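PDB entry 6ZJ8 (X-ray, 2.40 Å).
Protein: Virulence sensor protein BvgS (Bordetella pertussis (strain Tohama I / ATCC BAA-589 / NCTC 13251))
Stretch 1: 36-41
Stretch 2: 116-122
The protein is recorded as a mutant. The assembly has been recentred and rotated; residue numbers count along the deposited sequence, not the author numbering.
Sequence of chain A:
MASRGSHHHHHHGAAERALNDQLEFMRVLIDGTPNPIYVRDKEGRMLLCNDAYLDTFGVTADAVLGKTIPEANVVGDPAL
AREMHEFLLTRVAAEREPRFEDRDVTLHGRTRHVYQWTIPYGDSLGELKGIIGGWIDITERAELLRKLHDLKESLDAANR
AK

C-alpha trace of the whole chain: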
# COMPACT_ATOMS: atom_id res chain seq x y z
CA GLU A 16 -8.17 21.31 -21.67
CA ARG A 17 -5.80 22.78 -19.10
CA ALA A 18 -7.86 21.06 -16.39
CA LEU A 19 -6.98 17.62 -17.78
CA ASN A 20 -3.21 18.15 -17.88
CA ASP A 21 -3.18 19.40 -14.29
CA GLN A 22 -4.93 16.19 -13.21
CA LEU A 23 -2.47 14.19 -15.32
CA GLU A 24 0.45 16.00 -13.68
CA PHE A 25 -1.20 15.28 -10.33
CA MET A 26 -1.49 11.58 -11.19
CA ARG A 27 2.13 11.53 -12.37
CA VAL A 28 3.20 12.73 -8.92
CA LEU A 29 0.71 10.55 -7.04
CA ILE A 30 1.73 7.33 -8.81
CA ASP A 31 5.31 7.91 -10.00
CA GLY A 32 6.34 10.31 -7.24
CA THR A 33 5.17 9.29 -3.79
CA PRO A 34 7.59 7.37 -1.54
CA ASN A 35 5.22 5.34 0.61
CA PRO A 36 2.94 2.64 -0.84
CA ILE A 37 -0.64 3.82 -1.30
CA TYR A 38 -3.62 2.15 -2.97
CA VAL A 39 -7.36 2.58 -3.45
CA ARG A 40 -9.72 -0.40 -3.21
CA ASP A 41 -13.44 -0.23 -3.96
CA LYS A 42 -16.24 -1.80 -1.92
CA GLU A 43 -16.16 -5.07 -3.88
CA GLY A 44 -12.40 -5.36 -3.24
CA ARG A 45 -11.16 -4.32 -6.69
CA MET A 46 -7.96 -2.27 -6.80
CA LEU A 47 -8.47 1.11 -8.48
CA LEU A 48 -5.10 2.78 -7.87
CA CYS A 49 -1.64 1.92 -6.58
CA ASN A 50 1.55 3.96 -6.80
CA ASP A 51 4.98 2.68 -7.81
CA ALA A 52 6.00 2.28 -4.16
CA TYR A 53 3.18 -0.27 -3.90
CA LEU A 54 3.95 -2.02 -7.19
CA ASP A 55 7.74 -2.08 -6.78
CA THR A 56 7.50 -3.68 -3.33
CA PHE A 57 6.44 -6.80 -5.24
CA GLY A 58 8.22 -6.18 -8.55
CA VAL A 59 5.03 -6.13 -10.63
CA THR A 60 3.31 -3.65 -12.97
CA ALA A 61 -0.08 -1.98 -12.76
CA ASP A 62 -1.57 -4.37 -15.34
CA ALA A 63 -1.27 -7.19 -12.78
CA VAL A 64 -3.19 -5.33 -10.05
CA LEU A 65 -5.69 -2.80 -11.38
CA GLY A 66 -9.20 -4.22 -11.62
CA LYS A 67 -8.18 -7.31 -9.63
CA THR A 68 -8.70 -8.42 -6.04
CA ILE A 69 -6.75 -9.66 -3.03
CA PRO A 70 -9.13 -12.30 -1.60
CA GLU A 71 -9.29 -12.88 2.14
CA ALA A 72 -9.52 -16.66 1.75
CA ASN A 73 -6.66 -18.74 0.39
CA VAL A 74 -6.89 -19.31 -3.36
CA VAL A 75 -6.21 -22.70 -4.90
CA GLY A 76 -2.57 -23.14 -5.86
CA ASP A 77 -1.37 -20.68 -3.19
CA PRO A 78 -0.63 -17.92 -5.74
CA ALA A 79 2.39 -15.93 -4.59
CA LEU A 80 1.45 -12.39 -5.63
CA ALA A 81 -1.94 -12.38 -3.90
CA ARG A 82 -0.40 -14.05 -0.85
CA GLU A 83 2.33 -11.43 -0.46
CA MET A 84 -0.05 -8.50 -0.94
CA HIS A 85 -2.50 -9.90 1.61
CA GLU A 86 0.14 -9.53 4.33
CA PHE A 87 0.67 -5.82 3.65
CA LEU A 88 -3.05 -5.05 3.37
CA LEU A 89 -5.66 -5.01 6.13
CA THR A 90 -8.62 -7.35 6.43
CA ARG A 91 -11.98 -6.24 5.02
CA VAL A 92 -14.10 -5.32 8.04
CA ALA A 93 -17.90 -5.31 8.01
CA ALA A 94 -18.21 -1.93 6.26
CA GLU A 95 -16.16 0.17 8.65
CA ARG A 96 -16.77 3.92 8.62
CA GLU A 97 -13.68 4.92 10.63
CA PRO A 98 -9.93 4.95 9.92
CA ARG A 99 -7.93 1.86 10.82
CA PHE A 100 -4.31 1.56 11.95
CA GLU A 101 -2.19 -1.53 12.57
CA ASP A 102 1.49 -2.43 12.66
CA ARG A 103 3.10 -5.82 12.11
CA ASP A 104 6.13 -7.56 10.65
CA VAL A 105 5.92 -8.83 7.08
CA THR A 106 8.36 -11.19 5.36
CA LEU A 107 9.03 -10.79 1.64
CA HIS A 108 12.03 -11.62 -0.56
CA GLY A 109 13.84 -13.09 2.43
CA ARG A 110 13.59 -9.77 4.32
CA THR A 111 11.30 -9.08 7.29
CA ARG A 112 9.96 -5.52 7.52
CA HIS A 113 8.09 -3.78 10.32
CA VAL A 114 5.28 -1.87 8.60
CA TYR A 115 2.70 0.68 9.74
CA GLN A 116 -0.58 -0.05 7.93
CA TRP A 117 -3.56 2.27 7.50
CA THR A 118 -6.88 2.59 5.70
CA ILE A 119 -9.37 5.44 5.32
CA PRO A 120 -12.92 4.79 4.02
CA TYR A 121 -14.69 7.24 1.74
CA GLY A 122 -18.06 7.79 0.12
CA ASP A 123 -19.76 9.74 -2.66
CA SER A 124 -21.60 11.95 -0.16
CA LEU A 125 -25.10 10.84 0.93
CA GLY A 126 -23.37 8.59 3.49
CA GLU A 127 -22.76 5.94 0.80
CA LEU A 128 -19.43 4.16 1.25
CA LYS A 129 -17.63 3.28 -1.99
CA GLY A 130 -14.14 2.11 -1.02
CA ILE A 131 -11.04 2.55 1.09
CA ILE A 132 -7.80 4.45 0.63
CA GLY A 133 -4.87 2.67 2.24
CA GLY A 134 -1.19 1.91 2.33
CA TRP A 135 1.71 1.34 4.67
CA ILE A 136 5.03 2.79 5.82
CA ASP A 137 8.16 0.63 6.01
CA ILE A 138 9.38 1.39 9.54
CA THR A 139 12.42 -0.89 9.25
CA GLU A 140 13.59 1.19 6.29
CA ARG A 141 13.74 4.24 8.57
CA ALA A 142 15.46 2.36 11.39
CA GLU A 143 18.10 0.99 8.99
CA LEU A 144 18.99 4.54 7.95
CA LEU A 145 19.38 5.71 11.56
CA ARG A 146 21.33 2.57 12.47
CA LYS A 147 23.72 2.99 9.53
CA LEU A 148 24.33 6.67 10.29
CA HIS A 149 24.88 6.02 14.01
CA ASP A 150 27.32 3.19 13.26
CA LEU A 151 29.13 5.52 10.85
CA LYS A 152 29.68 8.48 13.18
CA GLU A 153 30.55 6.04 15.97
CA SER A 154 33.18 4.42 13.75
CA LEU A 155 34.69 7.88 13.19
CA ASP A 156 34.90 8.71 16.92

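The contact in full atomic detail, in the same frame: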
# COMPACT_ATOMS: atom_id res chain seq x y z
N PRO A 36 4.02 3.32 -0.12
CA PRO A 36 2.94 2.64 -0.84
C PRO A 36 1.57 3.19 -0.47
O PRO A 36 1.26 3.40 0.70
CB PRO A 36 3.10 1.18 -0.40
CG PRO A 36 4.55 1.04 -0.10
CD PRO A 36 4.96 2.37 0.49
N ILE A 37 0.75 3.41 -1.49
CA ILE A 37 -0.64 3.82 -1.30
C ILE A 37 -1.48 3.18 -2.40
O ILE A 37 -1.02 3.03 -3.53
CB ILE A 37 -0.80 5.35 -1.30
CG1 ILE A 37 -2.25 5.73 -0.99
CG2 ILE A 37 -0.39 5.93 -2.64
CD1 ILE A 37 -2.48 7.21 -0.86
N TYR A 38 -2.70 2.80 -2.04
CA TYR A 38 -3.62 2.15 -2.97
C TYR A 38 -5.03 2.65 -2.69
O TYR A 38 -5.30 3.30 -1.68
CB TYR A 38 -3.57 0.63 -2.84
CG TYR A 38 -3.88 0.15 -1.44
CD1 TYR A 38 -5.19 -0.08 -1.03
CD2 TYR A 38 -2.86 -0.07 -0.52
CE1 TYR A 38 -5.47 -0.52 0.26
CE2 TYR A 38 -3.13 -0.50 0.77
CZ TYR A 38 -4.44 -0.72 1.15
OH TYR A 38 -4.70 -1.15 2.43
N VAL A 39 -5.94 2.33 -3.61
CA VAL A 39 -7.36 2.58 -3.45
C VAL A 39 -8.11 1.33 -3.87
O VAL A 39 -7.92 0.83 -4.99
CB VAL A 39 -7.84 3.80 -4.26
CG1 VAL A 39 -9.33 3.98 -4.11
CG2 VAL A 39 -7.10 5.05 -3.82
N ARG A 40 -8.96 0.82 -2.98
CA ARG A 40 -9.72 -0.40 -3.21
C ARG A 40 -11.20 -0.10 -3.03
O ARG A 40 -11.60 0.50 -2.03
CB ARG A 40 -9.26 -1.51 -2.25
CG ARG A 40 -10.10 -2.76 -2.30
CD ARG A 40 -9.33 -3.97 -1.77
NE ARG A 40 -8.71 -3.73 -0.47
CZ ARG A 40 -8.21 -4.68 0.30
NH1 ARG A 40 -8.25 -5.95 -0.08
NH2 ARG A 40 -7.67 -4.37 1.47
N ASP A 41 -12.01 -0.52 -4.00
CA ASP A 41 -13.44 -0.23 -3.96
C ASP A 41 -14.13 -1.14 -2.95
O ASP A 41 -13.51 -1.94 -2.25
CB ASP A 41 -14.05 -0.37 -5.35
CG ASP A 41 -14.10 -1.80 -5.84
OD1 ASP A 41 -13.64 -2.71 -5.12
OD2 ASP A 41 -14.61 -2.02 -6.96
N GLN A 116 0.50 0.08 8.90
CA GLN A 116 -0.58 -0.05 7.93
C GLN A 116 -1.76 0.85 8.30
O GLN A 116 -2.03 1.08 9.48
CB GLN A 116 -1.05 -1.50 7.84
CG GLN A 116 0.06 -2.51 7.57
CD GLN A 116 -0.33 -3.92 7.96
OE1 GLN A 116 -0.68 -4.17 9.11
NE2 GLN A 116 -0.27 -4.84 7.01
N TRP A 117 -2.46 1.34 7.27
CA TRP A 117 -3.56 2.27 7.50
C TRP A 117 -4.58 2.16 6.37
O TRP A 117 -4.25 1.78 5.25
CB TRP A 117 -3.04 3.71 7.60
CG TRP A 117 -2.32 4.15 6.36
CD1 TRP A 117 -1.01 3.94 6.06
CD2 TRP A 117 -2.87 4.88 5.26
NE1 TRP A 117 -0.70 4.49 4.84
CE2 TRP A 117 -1.83 5.08 4.33
CE3 TRP A 117 -4.14 5.39 4.97
CZ2 TRP A 117 -2.02 5.77 3.13
CZ3 TRP A 117 -4.33 6.07 3.78
CH2 TRP A 117 -3.27 6.25 2.88
N THR A 118 -5.83 2.50 6.69
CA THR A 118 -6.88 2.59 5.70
C THR A 118 -7.86 3.68 6.11
O THR A 118 -8.15 3.85 7.29
CB THR A 118 -7.64 1.26 5.53
OG1 THR A 118 -8.24 0.88 6.78
CG2 THR A 118 -6.70 0.16 5.06
N ILE A 119 -8.37 4.41 5.11
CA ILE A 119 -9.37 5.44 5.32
C ILE A 119 -10.55 5.13 4.40
O ILE A 119 -10.37 5.03 3.18
CB ILE A 119 -8.84 6.85 5.02
CG1 ILE A 119 -7.56 7.14 5.81
CG2 ILE A 119 -9.90 7.90 5.35
CD1 ILE A 119 -7.80 7.49 7.25
N PRO A 120 -11.76 4.97 4.91
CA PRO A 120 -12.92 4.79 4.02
C PRO A 120 -13.45 6.12 3.52
O PRO A 120 -13.25 7.18 4.12
CB PRO A 120 -13.94 4.07 4.90
CG PRO A 120 -13.52 4.31 6.33
CD PRO A 120 -12.17 4.98 6.33
N TYR A 121 -14.14 6.05 2.38
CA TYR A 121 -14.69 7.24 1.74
C TYR A 121 -16.03 6.90 1.10
O TYR A 121 -16.37 5.73 0.90
CB TYR A 121 -13.73 7.79 0.67
CG TYR A 121 -13.54 6.86 -0.51
CD1 TYR A 121 -14.42 6.89 -1.59
CD2 TYR A 121 -12.49 5.95 -0.55
CE1 TYR A 121 -14.26 6.05 -2.67
CE2 TYR A 121 -12.32 5.10 -1.62
CZ TYR A 121 -13.21 5.16 -2.68
OH TYR A 121 -13.05 4.31 -3.76
N GLY A 122 -16.78 7.95 0.78
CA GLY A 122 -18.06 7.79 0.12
C GLY A 122 -18.31 8.91 -0.87
O GLY A 122 -17.56 9.89 -0.93

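No hydrogen bond joins these two strands, although they run in the same general direction. Their axes come no closer than 9.1 Å, which is about twice the spacing of neighbouring strands in a sheet. The angle between their N-to-C directions is 44°. Contact across this gap depends on side chains, and it is modest: 255 Å² is buried, counting both sides.

The backbone register reflects the same spacing. The CA of Ile-37 lies 9.4 Å from the CA of Trp-117, and the CA of Val-39 lies 9.2 Å from the CA of Thr-118. None of the contacting side chains leaves its backbone pointing straight at the other strand. Their CA-to-CB bonds point sideways, and the long aromatic side chains of Tyr-38, Trp-117 and Tyr-121 then bring their ends nearer.

Ile-37 and Trp-117 form one apolar pairing. The isoleucine is extended, with both chi1 and chi2 in t, and its CD1 methyl is the atom closest to Trp-117. CD1 of Ile-37 sits 3.9 Å from CH2 of Trp-117, near the plane of the indole and at its edge. This is van der Waals contact between a methyl group and the rim of the ring, not stacking. Trp-117 has its chi1 in p and gives up 56 Å² to the other stretch, the largest share of any residue here.

A second apolar pairing lies further along both strands. CG1 of Val-39 is 4.0 Å from CE2 of Tyr-121 and 3.8 Å from OH of Tyr-121. The methyl approaches the ring obliquely and packs near its hydroxyl end. Tyr-121 has chi1 in p, and the end of its side chain comes nearer the first strand. Its OH also comes within 4.4 Å of the backbone O of Arg-40, too far for a hydrogen bond.

Tyr-38 reaches across from the first strand. Its hydroxyl ends beside Thr-118, with OH of Tyr-38 3.6 Å from CG2 of Thr-118. The partner is a methyl carbon, so this is packing rather than bonding. The backbone O of Trp-117 is 4.1 Å from OH of Tyr-38, again beyond hydrogen-bonding range.

The charged side chains contribute little. The side chain of Arg-40 comes no closer than 5.9 Å, from its NH2 to CG2 of Thr-118, and that NH2 is hydrogen-bonded elsewhere in the structure. The CA-to-CB bond of Asp-41 points away from the second strand. Gln-116, Ile-119, Pro-120 and Gly-122 make no contact with the first strand. The second strand meets it through Trp-117, Thr-118 and Tyr-121.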